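Local coordinates for transcriptional regulator, TetR family (Agrobacterium tumefaciens, PDB 2G7S), which probably regulates transcription as a dimeric TetR-family protein, its N-terminal domain binding operator DNA and its helical C-terminal domain probably responding to a small-molecule ligand, at residues 104-110 against 124-128; 164-169 against 180-185. All blocks are in the same frame, centred on the assembly; numbering follows the deposited sequence.

Contact 1: 104-110 against 124-128; sequences CVCALLA and VRAHF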
loop_
_atom_site.group_PDB
_atom_site.type_symbol
_atom_site.label_atom_id
_atom_site.label_comp_id
_atom_site.label_asym_id
_atom_site.label_seq_id
_atom_site.Cartn_x
_atom_site.Cartn_y
_atom_site.Cartn_z
ATOM N N CYS A 104 1.828 9.019 0.945
ATOM C CA CYS A 104 2.356 9.435 -0.350
ATOM C C CYS A 104 1.228 9.309 -1.418
ATOM O O CYS A 104 0.597 8.264 -1.541
ATOM C CB CYS A 104 3.523 8.512 -0.668
ATOM S SG CYS A 104 4.090 8.737 -2.418
ATOM N N VAL A 105 0.988 10.384 -2.180
ATOM C CA VAL A 105 -0.009 10.362 -3.250
ATOM C C VAL A 105 0.254 9.224 -4.204
ATOM O O VAL A 105 -0.687 8.562 -4.671
ATOM C CB VAL A 105 0.159 11.727 -4.025
ATOM C CG1 VAL A 105 -0.594 11.685 -5.369
ATOM C CG2 VAL A 105 -0.282 12.925 -3.175
ATOM N N CYS A 106 1.543 9.022 -4.546
ATOM C CA CYS A 106 1.846 8.028 -5.587
ATOM C C CYS A 106 1.727 6.619 -5.008
ATOM O O CYS A 106 1.254 5.709 -5.693
ATOM C CB CYS A 106 3.216 8.229 -6.174
ATOM S SG CYS A 106 3.207 9.726 -7.221
ATOM N N ALA A 107 2.132 6.407 -3.745
ATOM C CA ALA A 107 1.975 5.086 -3.191
ATOM C C ALA A 107 0.476 4.714 -3.132
ATOM O O ALA A 107 0.085 3.548 -3.323
ATOM C CB ALA A 107 2.634 5.025 -1.781
ATOM N N LEU A 108 -0.368 5.688 -2.768
ATOM C CA LEU A 108 -1.783 5.409 -2.664
ATOM C C LEU A 108 -2.335 5.077 -4.052
ATOM O O LEU A 108 -3.080 4.108 -4.234
ATOM C CB LEU A 108 -2.547 6.617 -1.963
ATOM C CG LEU A 108 -3.845 6.208 -1.169
ATOM C CD1 LEU A 108 -4.312 7.361 -0.290
ATOM C CD2 LEU A 108 -4.985 5.632 -1.942
ATOM N N LEU A 109 -2.043 5.949 -5.026
ATOM C CA LEU A 109 -2.577 5.695 -6.368
ATOM C C LEU A 109 -2.056 4.353 -6.908
ATOM O O LEU A 109 -2.758 3.738 -7.694
ATOM C CB LEU A 109 -2.178 6.818 -7.313
ATOM C CG LEU A 109 -2.941 8.137 -7.084
ATOM C CD1 LEU A 109 -2.287 9.286 -7.860
ATOM C CD2 LEU A 109 -4.439 8.048 -7.505
ATOM N N ALA A 110 -0.822 3.969 -6.549
ATOM C CA ALA A 110 -0.328 2.710 -7.104
ATOM C C ALA A 110 -1.223 1.542 -6.752
ATOM O O ALA A 110 -1.300 0.587 -7.517
ATOM C CB ALA A 110 1.103 2.456 -6.583
ATOM N N VAL A 124 2.506 7.954 -11.928
ATOM C CA VAL A 124 2.716 7.179 -10.668
ATOM C C VAL A 124 3.944 6.284 -10.825
ATOM O O VAL A 124 4.809 6.210 -9.918
ATOM C CB VAL A 124 1.465 6.351 -10.347
ATOM C CG1 VAL A 124 1.719 5.403 -9.177
ATOM C CG2 VAL A 124 0.309 7.334 -10.015
ATOM N N ARG A 125 4.043 5.571 -11.937
ATOM C CA ARG A 125 5.189 4.662 -12.100
ATOM C C ARG A 125 6.465 5.450 -12.164
ATOM O O ARG A 125 7.496 4.959 -11.661
ATOM C CB ARG A 125 4.978 3.755 -13.336
ATOM C CG ARG A 125 3.908 2.693 -13.135
ATOM C CD ARG A 125 3.657 1.801 -14.344
ATOM N NE ARG A 125 2.872 0.644 -13.868
ATOM C CZ ARG A 125 2.071 -0.143 -14.603
ATOM N NH1 ARG A 125 1.504 -1.186 -14.058
ATOM N NH2 ARG A 125 1.762 0.214 -15.865
ATOM N N ALA A 126 6.454 6.649 -12.741
ATOM C CA ALA A 126 7.659 7.472 -12.825
ATOM C C ALA A 126 8.150 7.853 -11.423
ATOM O O ALA A 126 9.385 7.949 -11.194
ATOM C CB ALA A 126 7.398 8.707 -13.681
ATOM N N HIS A 127 7.220 8.104 -10.495
ATOM C CA HIS A 127 7.670 8.402 -9.135
ATOM C C HIS A 127 8.380 7.161 -8.532
ATOM O O HIS A 127 9.398 7.290 -7.874
ATOM C CB HIS A 127 6.477 8.705 -8.274
ATOM C CG HIS A 127 6.826 8.803 -6.830
ATOM N ND1 HIS A 127 7.502 9.879 -6.297
ATOM C CD2 HIS A 127 6.636 7.913 -5.811
ATOM C CE1 HIS A 127 7.693 9.666 -5.002
ATOM N NE2 HIS A 127 7.201 8.468 -4.680
ATOM N N PHE A 128 7.797 5.971 -8.702
ATOM C CA PHE A 128 8.437 4.779 -8.105
ATOM C C PHE A 128 9.845 4.623 -8.671
ATOM O O PHE A 128 10.772 4.252 -7.907
ATOM C CB PHE A 128 7.603 3.506 -8.368
ATOM C CG PHE A 128 6.497 3.286 -7.389
ATOM C CD1 PHE A 128 5.421 4.201 -7.243
ATOM C CD2 PHE A 128 6.519 2.153 -6.558
ATOM C CE1 PHE A 128 4.414 3.948 -6.306
ATOM C CE2 PHE A 128 5.495 1.906 -5.677
ATOM C CZ PHE A 128 4.462 2.813 -5.508
#
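Cys106 and Val124 bring their CA atoms to 5.2 Å where the short helix 105-110 crosses segment 124-128 of helix 118-144, the two axes making an angle of 122°. No hydrogen bond spans the crossing; alanine, valine, leucine and cysteine side chains pack against two aromatic rings. Val124 uses both branches. CG2 crosses the Leu109 side chain at CB and CD1, while CG1, anti to the backbone N (chi1 172°), reaches the backbone of the short helix, 3.5 Å from Cys106 O. That oxygen is hydrogen-bonded to Ala110 N in its own helix, and the methyl packs beside it. Cys106 suits its place because it is slim and polarisable: its SG approaches the His127 ring obliquely, 4.3 Å from the centroid, and its CB lies 3.5 Å from His127 CD2. Phe128 lays a ring edge, almost in plane, against the carbonyl of Cys106, with CE1 3.7 Å from O. Ala110 is small enough to admit the same ring, its CB 3.5 Å from Phe128 CZ. Helix 52-77 and helix 6-24 pack on Leu109, which thus ties the contact to the N-terminal part of the chain, while Leu170 of the second subunit packs on Ala107 and Ala110.

Contact 2: 164-169 against 180-185; sequences TVHGAM and TFGAIT
The methyl of Ala168 is the centre of the tight part, small enough to be touched by three side chains of segment 180-185: Phe181, whose CD1 lies 3.6 Å from Ala168 CB, Ile184 through CG2, and Thr185 through CG2. Here segments 164-169 and 180-185 run nearly antiparallel, at 150°, and the CA atoms of Ala168 and Phe181 are 5.0 Å apart. Phe181 CG stands anti to the backbone N (chi1 -177°), which swings the ring toward segment 164-169, where its edge meets the backbone, with CE1 3.5 Å from Val165 O, an oxygen already hydrogen-bonded to Met169 N. The Val165 CG1 methyl touches the same rim, and the selenomethionine Met169 runs alongside the ring. Thr185 CG2 lies above one ring face, towards the rim. A threonine fits because its hydroxyl can turn back into its own helix: OG1 donates to Phe181 O at 2.8 Å, from above the carbonyl plane, and the methyl is left for the interface. Farther along, Thr164 and Ile184 cross through their CG2 methyls, while Thr164 OG1 is hydrogen-bonded to Ile160 O. The looser side is at Thr180, partly exposed, whose CG2 comes no nearer than 4.2 Å to Ala168 O; its OG1 is hydrogen-bonded to Asp177 OD2 and Gly176 O. With Thr164 and Ala163 of the second subunit packing on Thr164 and Ile184, this antiparallel pair is consistent with one half of the four-helix dimer interface common in TetR-family regulators.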
loop_
_atom_site.group_PDB
_atom_site.type_symbol
_atom_site.label_atom_id
_atom_site.label_comp_id
_atom_site.label_asym_id
_atom_site.label_seq_id
_atom_site.Cartn_x
_atom_site.Cartn_y
_atom_site.Cartn_z
ATOM N N THR A 164 9.342 -1.157 2.081
ATOM C CA THR A 164 9.153 -1.092 3.554
ATOM C C THR A 164 8.521 0.233 3.933
ATOM O O THR A 164 7.611 0.251 4.781
ATOM C CB THR A 164 10.509 -1.284 4.258
ATOM O OG1 THR A 164 11.073 -2.569 3.805
ATOM C CG2 THR A 164 10.303 -1.355 5.737
ATOM N N VAL A 165 8.962 1.340 3.338
ATOM C CA VAL A 165 8.374 2.664 3.594
ATOM C C VAL A 165 6.886 2.645 3.208
ATOM O O VAL A 165 6.050 3.143 3.988
ATOM C CB VAL A 165 9.188 3.741 2.813
ATOM C CG1 VAL A 165 8.468 5.023 2.671
ATOM C CG2 VAL A 165 10.585 3.961 3.486
ATOM N N HIS A 166 6.588 2.156 1.988
ATOM C CA HIS A 166 5.191 2.193 1.571
ATOM C C HIS A 166 4.337 1.247 2.445
ATOM O O HIS A 166 3.176 1.594 2.789
ATOM C CB HIS A 166 5.107 1.781 0.136
ATOM C CG HIS A 166 5.706 2.794 -0.774
ATOM N ND1 HIS A 166 6.126 2.474 -2.050
ATOM C CD2 HIS A 166 5.931 4.124 -0.617
ATOM C CE1 HIS A 166 6.594 3.586 -2.650
ATOM N NE2 HIS A 166 6.495 4.605 -1.793
ATOM N N GLY A 167 4.899 0.103 2.848
ATOM C CA GLY A 167 4.137 -0.796 3.679
ATOM C C GLY A 167 3.990 -0.197 5.077
ATOM O O GLY A 167 2.988 -0.502 5.776
ATOM N N ALA A 168 4.994 0.542 5.566
ATOM C CA ALA A 168 4.919 1.138 6.903
ATOM C C ALA A 168 3.882 2.276 6.944
ATOM O O ALA A 168 3.174 2.422 7.954
ATOM C CB ALA A 168 6.302 1.663 7.289
HETATM N N MSE A 169 3.804 3.094 5.870
HETATM C CA MSE A 169 2.759 4.098 5.772
HETATM C C MSE A 169 1.393 3.396 5.899
HETATM O O MSE A 169 0.415 3.969 6.500
HETATM C CB MSE A 169 2.794 4.803 4.326
HETATM C CG MSE A 169 3.828 5.754 4.145
HETATM SE SE MSE A 169 3.571 6.141 2.190
HETATM C CE MSE A 169 5.455 7.267 2.318
ATOM N N THR A 180 4.400 3.463 14.589
ATOM C CA THR A 180 4.534 2.344 13.651
ATOM C C THR A 180 5.521 2.609 12.527
ATOM O O THR A 180 6.284 1.711 12.140
ATOM C CB THR A 180 3.118 2.072 13.077
ATOM O OG1 THR A 180 2.371 1.504 14.155
ATOM C CG2 THR A 180 3.114 1.178 11.973
ATOM N N PHE A 181 5.474 3.811 11.948
ATOM C CA PHE A 181 6.279 4.033 10.748
ATOM C C PHE A 181 7.766 3.877 11.052
ATOM O O PHE A 181 8.488 3.124 10.336
ATOM C CB PHE A 181 5.995 5.417 10.150
ATOM C CG PHE A 181 6.744 5.679 8.858
ATOM C CD1 PHE A 181 6.256 5.232 7.638
ATOM C CD2 PHE A 181 7.943 6.346 8.878
ATOM C CE1 PHE A 181 6.990 5.456 6.443
ATOM C CE2 PHE A 181 8.676 6.568 7.721
ATOM C CZ PHE A 181 8.203 6.128 6.493
ATOM N N GLY A 182 8.238 4.485 12.145
ATOM C CA GLY A 182 9.628 4.318 12.515
ATOM C C GLY A 182 9.962 2.907 12.991
ATOM O O GLY A 182 11.045 2.364 12.742
ATOM N N ALA A 183 9.012 2.288 13.712
ATOM C CA ALA A 183 9.280 0.950 14.238
ATOM C C ALA A 183 9.491 -0.056 13.119
ATOM O O ALA A 183 10.179 -1.097 13.309
ATOM C CB ALA A 183 8.105 0.486 15.083
ATOM N N ILE A 184 8.902 0.208 11.953
ATOM C CA ILE A 184 9.065 -0.717 10.840
ATOM C C ILE A 184 10.287 -0.341 9.986
ATOM O O ILE A 184 10.990 -1.289 9.504
ATOM C CB ILE A 184 7.790 -0.731 9.975
ATOM C CG1 ILE A 184 6.682 -1.431 10.763
ATOM C CG2 ILE A 184 8.003 -1.387 8.606
ATOM C CD1 ILE A 184 5.309 -1.197 10.172
ATOM N N THR A 185 10.514 0.957 9.746
ATOM C CA THR A 185 11.536 1.331 8.782
ATOM C C THR A 185 12.947 1.472 9.389
ATOM O O THR A 185 13.944 1.245 8.678
ATOM C CB THR A 185 11.202 2.664 8.114
ATOM O OG1 THR A 185 10.982 3.680 9.103
ATOM C CG2 THR A 185 9.959 2.558 7.215
#

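The two contacts follow one another along the chain, contact 1 closing before contact 2 opens, and their centres are about 16 Å apart in the all-helical C-terminal region. Helix 154-173, next in the chain after helix 118-144, joins them. One flank of it packs on helix 180-192, while His166 and Met169 turn to contact 1: the His166 ring meets Phe128 and lies against Ala107, and the selenium of Met169 rests near the backbone of Cys104. Both contacts lie against the second subunit, and contact 1 also borders helices 6-24 and 52-77, a layout through which DNA-binding and dimerisation parts could be mechanically coupled.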